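Local coordinates for protein colicin-B (Escherichia coli, PDB 1RH1) that kills related bacteria by forming channels that depolarise their cytoplasmic membrane, at residues L64-I72 with E241-S249. Residues are numbered along the deposited sequence; the frame is centred on the assembly and turned at random.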
ATOM      1  N   LEU A  64      14.221 -23.341 -21.030  1.00  2.00           N
ATOM      2  CA  LEU A  64      14.117 -22.070 -20.367  1.00  3.58           C
ATOM      3  C   LEU A  64      15.336 -21.152 -20.521  1.00  5.86           C
ATOM      4  O   LEU A  64      16.257 -21.190 -19.687  1.00  4.11           O
ATOM      5  CB  LEU A  64      13.831 -22.402 -18.929  1.00  5.53           C
ATOM      6  CG  LEU A  64      12.488 -22.045 -18.334  1.00  3.39           C
ATOM      7  CD1 LEU A  64      11.349 -22.258 -19.311  1.00  2.00           C
ATOM      8  CD2 LEU A  64      12.359 -22.863 -17.068  1.00  2.00           C
ATOM      9  N   PHE A  65      15.324 -20.362 -21.629  1.00  6.72           N
ATOM     10  CA  PHE A  65      16.313 -19.315 -21.919  1.00  2.04           C
ATOM     11  C   PHE A  65      15.841 -18.058 -21.194  1.00  6.83           C
ATOM     12  O   PHE A  65      14.630 -17.792 -21.173  1.00 10.44           O
ATOM     13  CB  PHE A  65      16.387 -18.895 -23.356  1.00  2.00           C
ATOM     14  CG  PHE A  65      16.609 -20.009 -24.332  1.00  2.00           C
ATOM     15  CD1 PHE A  65      15.553 -20.431 -25.131  1.00  4.14           C
ATOM     16  CD2 PHE A  65      17.861 -20.599 -24.442  1.00  4.00           C
ATOM     17  CE1 PHE A  65      15.754 -21.457 -26.053  1.00  5.74           C
ATOM     18  CE2 PHE A  65      18.057 -21.629 -25.366  1.00  3.40           C
ATOM     19  CZ  PHE A  65      17.006 -22.060 -26.173  1.00  4.55           C
ATOM     20  N   PRO A  66      16.702 -17.236 -20.569  1.00  6.52           N
ATOM     21  CA  PRO A  66      16.248 -16.090 -19.794  1.00  5.54           C
ATOM     22  C   PRO A  66      15.670 -14.996 -20.669  1.00  7.62           C
ATOM     23  O   PRO A  66      16.144 -14.686 -21.772  1.00  6.42           O
ATOM     24  CB  PRO A  66      17.474 -15.690 -18.987  1.00  5.87           C
ATOM     25  CG  PRO A  66      18.667 -16.223 -19.728  1.00  3.53           C
ATOM     26  CD  PRO A  66      18.137 -17.474 -20.400  1.00  7.27           C
ATOM     27  N   GLY A  67      14.508 -14.585 -20.147  1.00  7.92           N
ATOM     28  CA  GLY A  67      13.688 -13.554 -20.750  1.00  5.93           C
ATOM     29  C   GLY A  67      12.671 -14.080 -21.736  1.00  2.76           C
ATOM     30  O   GLY A  67      11.714 -13.374 -22.022  1.00  5.32           O
ATOM     31  N   ILE A  68      12.839 -15.290 -22.279  1.00  5.50           N
ATOM     32  CA  ILE A  68      11.901 -15.859 -23.246  1.00  6.47           C
ATOM     33  C   ILE A  68      10.808 -16.752 -22.614  1.00  6.20           C
ATOM     34  O   ILE A  68      11.050 -17.878 -22.164  1.00  5.52           O
ATOM     35  CB  ILE A  68      12.744 -16.645 -24.338  1.00  5.93           C
ATOM     36  CG1 ILE A  68      13.665 -15.707 -25.113  1.00  3.93           C
ATOM     37  CG2 ILE A  68      11.824 -17.250 -25.382  1.00  3.81           C
ATOM     38  CD1 ILE A  68      14.639 -16.349 -26.134  1.00  2.00           C
ATOM     39  N   ILE A  69       9.571 -16.220 -22.628  1.00  4.86           N
ATOM     40  CA  ILE A  69       8.361 -16.881 -22.125  1.00  4.51           C
ATOM     41  C   ILE A  69       8.022 -18.157 -22.874  1.00  5.54           C
ATOM     42  O   ILE A  69       8.095 -18.238 -24.106  1.00  8.26           O
ATOM     43  CB  ILE A  69       7.123 -15.974 -22.226  1.00  2.00           C
ATOM     44  CG1 ILE A  69       7.359 -14.664 -21.529  1.00  2.00           C
ATOM     45  CG2 ILE A  69       5.944 -16.646 -21.558  1.00  2.00           C
ATOM     46  CD1 ILE A  69       6.186 -13.702 -21.708  1.00  2.29           C
ATOM     47  N   ARG A  70       7.626 -19.138 -22.048  1.00  9.39           N
ATOM     48  CA  ARG A  70       7.252 -20.476 -22.477  1.00  2.00           C
ATOM     49  C   ARG A  70       6.043 -21.031 -21.741  1.00  3.15           C
ATOM     50  O   ARG A  70       5.843 -20.924 -20.532  1.00  2.00           O
ATOM     51  CB  ARG A  70       8.399 -21.438 -22.269  1.00  2.00           C
ATOM     52  CG  ARG A  70       9.650 -21.117 -23.037  1.00  3.01           C
ATOM     53  CD  ARG A  70       9.545 -21.442 -24.504  1.00  5.30           C
ATOM     54  NE  ARG A  70      10.740 -22.201 -24.836  1.00  8.61           N
ATOM     55  CZ  ARG A  70      10.883 -22.984 -25.901  1.00  7.73           C
ATOM     56  NH1 ARG A  70       9.895 -23.127 -26.788  1.00  8.26           N
ATOM     57  NH2 ARG A  70      12.031 -23.654 -26.041  1.00  7.60           N
ATOM     58  N   ARG A  71       5.263 -21.669 -22.603  1.00  4.03           N
ATOM     59  CA  ARG A  71       4.026 -22.329 -22.276  1.00  4.38           C
ATOM     60  C   ARG A  71       4.338 -23.777 -21.918  1.00  5.28           C
ATOM     61  O   ARG A  71       4.669 -24.630 -22.749  1.00  5.12           O
ATOM     62  CB  ARG A  71       3.178 -22.146 -23.503  1.00  7.06           C
ATOM     63  CG  ARG A  71       1.781 -22.662 -23.425  1.00 14.34           C
ATOM     64  CD  ARG A  71       1.010 -22.059 -24.576  1.00 16.92           C
ATOM     65  NE  ARG A  71      -0.346 -22.570 -24.495  1.00 25.87           N
ATOM     66  CZ  ARG A  71      -1.356 -21.864 -23.973  1.00 27.69           C
ATOM     67  NH1 ARG A  71      -1.171 -20.628 -23.492  1.00 30.51           N
ATOM     68  NH2 ARG A  71      -2.578 -22.405 -23.924  1.00 28.79           N
ATOM     69  N   ILE A  72       4.312 -23.991 -20.599  1.00  4.02           N
ATOM     70  CA  ILE A  72       4.652 -25.269 -19.977  1.00  3.68           C
ATOM     71  C   ILE A  72       3.382 -25.920 -19.427  1.00  3.74           C
ATOM     72  O   ILE A  72       2.564 -25.301 -18.748  1.00  2.00           O
ATOM     73  CB  ILE A  72       5.775 -24.923 -18.924  1.00  2.00           C
ATOM     74  CG1 ILE A  72       7.031 -24.792 -19.739  1.00  2.00           C
ATOM     75  CG2 ILE A  72       6.115 -25.979 -17.899  1.00  2.00           C
ATOM     76  CD1 ILE A  72       8.079 -23.996 -18.994  1.00  6.60           C
ATOM     77  N   GLU A 241      13.844 -16.635 -32.507  1.00 16.58           N
ATOM     78  CA  GLU A 241      12.551 -16.139 -32.085  1.00 17.62           C
ATOM     79  C   GLU A 241      11.816 -16.808 -30.940  1.00 21.17           C
ATOM     80  O   GLU A 241      11.612 -16.138 -29.921  1.00 22.85           O
ATOM     81  CB  GLU A 241      11.584 -16.088 -33.252  1.00 17.30           C
ATOM     82  CG  GLU A 241      11.585 -14.689 -33.861  1.00 21.64           C
ATOM     83  CD  GLU A 241      11.382 -13.567 -32.842  1.00 24.82           C
ATOM     84  OE1 GLU A 241      10.324 -13.513 -32.211  1.00 33.73           O
ATOM     85  OE2 GLU A 241      12.286 -12.752 -32.660  1.00 25.27           O
ATOM     86  N   ILE A 242      11.443 -18.095 -31.019  1.00 18.55           N
ATOM     87  CA  ILE A 242      10.679 -18.805 -29.986  1.00 13.73           C
ATOM     88  C   ILE A 242       9.348 -18.047 -29.809  1.00 17.32           C
ATOM     89  O   ILE A 242       9.163 -17.184 -28.938  1.00 17.03           O
ATOM     90  CB  ILE A 242      11.475 -18.888 -28.612  1.00  8.37           C
ATOM     91  CG1 ILE A 242      12.729 -19.709 -28.646  1.00  7.87           C
ATOM     92  CG2 ILE A 242      10.640 -19.684 -27.641  1.00 12.73           C
ATOM     93  CD1 ILE A 242      13.813 -19.292 -29.630  1.00 10.94           C
ATOM     94  N   GLN A 243       8.431 -18.321 -30.749  1.00 15.15           N
ATOM     95  CA  GLN A 243       7.097 -17.727 -30.741  1.00 15.41           C
ATOM     96  C   GLN A 243       6.132 -18.682 -30.070  1.00 11.32           C
ATOM     97  O   GLN A 243       5.938 -19.788 -30.567  1.00 12.48           O
ATOM     98  CB  GLN A 243       6.602 -17.470 -32.157  1.00 18.32           C
ATOM     99  CG  GLN A 243       7.619 -16.690 -32.958  1.00 24.70           C
ATOM    100  CD  GLN A 243       7.117 -16.225 -34.314  1.00 28.00           C
ATOM    101  OE1 GLN A 243       6.368 -15.251 -34.387  1.00 30.23           O
ATOM    102  NE2 GLN A 243       7.529 -16.873 -35.411  1.00 30.17           N
ATOM    103  N   GLU A 244       5.555 -18.315 -28.928  1.00  8.96           N
ATOM    104  CA  GLU A 244       4.572 -19.160 -28.262  1.00  9.49           C
ATOM    105  C   GLU A 244       3.178 -18.818 -28.737  1.00 10.99           C
ATOM    106  O   GLU A 244       2.932 -17.697 -29.204  1.00 17.63           O
ATOM    107  CB  GLU A 244       4.591 -18.980 -26.755  1.00 13.45           C
ATOM    108  CG  GLU A 244       5.746 -19.661 -26.035  1.00 20.10           C
ATOM    109  CD  GLU A 244       5.796 -21.181 -26.168  1.00 25.28           C
ATOM    110  OE1 GLU A 244       6.901 -21.721 -26.161  1.00 26.68           O
ATOM    111  OE2 GLU A 244       4.745 -21.823 -26.274  1.00 28.23           O
ATOM    112  N   ASP A 245       2.248 -19.772 -28.657  1.00  9.04           N
ATOM    113  CA  ASP A 245       0.897 -19.465 -29.058  1.00 10.53           C
ATOM    114  C   ASP A 245       0.188 -18.870 -27.843  1.00  7.36           C
ATOM    115  O   ASP A 245       0.270 -19.355 -26.706  1.00  9.58           O
ATOM    116  CB  ASP A 245       0.223 -20.747 -29.570  1.00 15.52           C
ATOM    117  CG  ASP A 245       0.819 -21.312 -30.872  1.00 21.00           C
ATOM    118  OD1 ASP A 245       1.081 -20.534 -31.793  1.00 22.28           O
ATOM    119  OD2 ASP A 245       1.016 -22.532 -30.977  1.00 24.91           O
ATOM    120  N   GLY A 246      -0.437 -17.718 -28.118  1.00  7.44           N
ATOM    121  CA  GLY A 246      -1.183 -16.960 -27.125  1.00  6.97           C
ATOM    122  C   GLY A 246      -0.357 -15.980 -26.312  1.00  6.49           C
ATOM    123  O   GLY A 246      -0.854 -15.474 -25.295  1.00  6.75           O
ATOM    124  N   VAL A 247       0.904 -15.777 -26.759  1.00  4.05           N
ATOM    125  CA  VAL A 247       1.892 -14.887 -26.145  1.00  6.12           C
ATOM    126  C   VAL A 247       2.484 -14.046 -27.260  1.00  7.56           C
ATOM    127  O   VAL A 247       3.430 -14.409 -27.967  1.00 10.48           O
ATOM    128  CB  VAL A 247       3.057 -15.668 -25.429  1.00  5.61           C
ATOM    129  CG1 VAL A 247       4.192 -14.747 -24.986  1.00  4.21           C
ATOM    130  CG2 VAL A 247       2.539 -16.269 -24.142  1.00  5.06           C
ATOM    131  N   ILE A 248       1.862 -12.881 -27.384  1.00  7.46           N
ATOM    132  CA  ILE A 248       2.252 -11.887 -28.361  1.00  8.30           C
ATOM    133  C   ILE A 248       3.357 -11.047 -27.699  1.00  8.26           C
ATOM    134  O   ILE A 248       3.131 -10.403 -26.668  1.00  2.85           O
ATOM    135  CB  ILE A 248       1.014 -11.001 -28.720  1.00  7.46           C
ATOM    136  CG1 ILE A 248      -0.283 -11.787 -28.924  1.00  2.00           C
ATOM    137  CG2 ILE A 248       1.394 -10.239 -29.991  1.00  5.93           C
ATOM    138  CD1 ILE A 248      -0.357 -12.581 -30.215  1.00  2.68           C
ATOM    139  N   SER A 249       4.575 -11.032 -28.248  1.00  8.39           N
ATOM    140  CA  SER A 249       5.659 -10.233 -27.666  1.00 10.24           C
ATOM    141  C   SER A 249       5.624  -8.794 -28.119  1.00  9.09           C
ATOM    142  O   SER A 249       5.959  -8.486 -29.264  1.00  9.77           O
ATOM    143  CB  SER A 249       7.036 -10.806 -28.027  1.00  7.67           C
ATOM    144  OG  SER A 249       7.597 -11.427 -26.874  1.00  9.55           O
TER
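The backbones run closest where Arg70 CA lies 6.5 Å from Glu244 CA; Ile68 CA and Ile242 CA are 7.5 Å apart. Each segment holds a type II beta turn, Phe65 to Ile68 and Glu244 to Val247, and in this N-terminal part of colicin B the loops and turns leading into strands 70-73 and 247-248 meet: the first strand pairs with 139-146 of a mixed sheet, the second with 121-128 of an antiparallel one. Ile68 and Ile242 cross at about a right angle, CG2 to CG2 at 3.5 Å, and Trp94 adjoins Ile242 and the ring of Phe65. Further along, Ile69 CD1 meets Val247 CG1 at 4.0 Å. Bends at chi2 (-75°) and chi3 (-131°) fold the Arg70 chain so that Ile242 CG2 sits over one face of its guanidinium, toward the rim. At the guanidinium edge, Arg70 NH1 makes a weak but nearly straight (173°) salt-bridging hydrogen bond of 3.4 Å to Glu244 OE1, while Arg70 NE hydrogen-bonds to Val63 O. Glu244, bent at chi2, lays its other oxygen, OE2, against Arg71 CB. Arg71, extended from CG to NE, runs past the carboxylate until its CD lies 3.5 Å from Asp245 O.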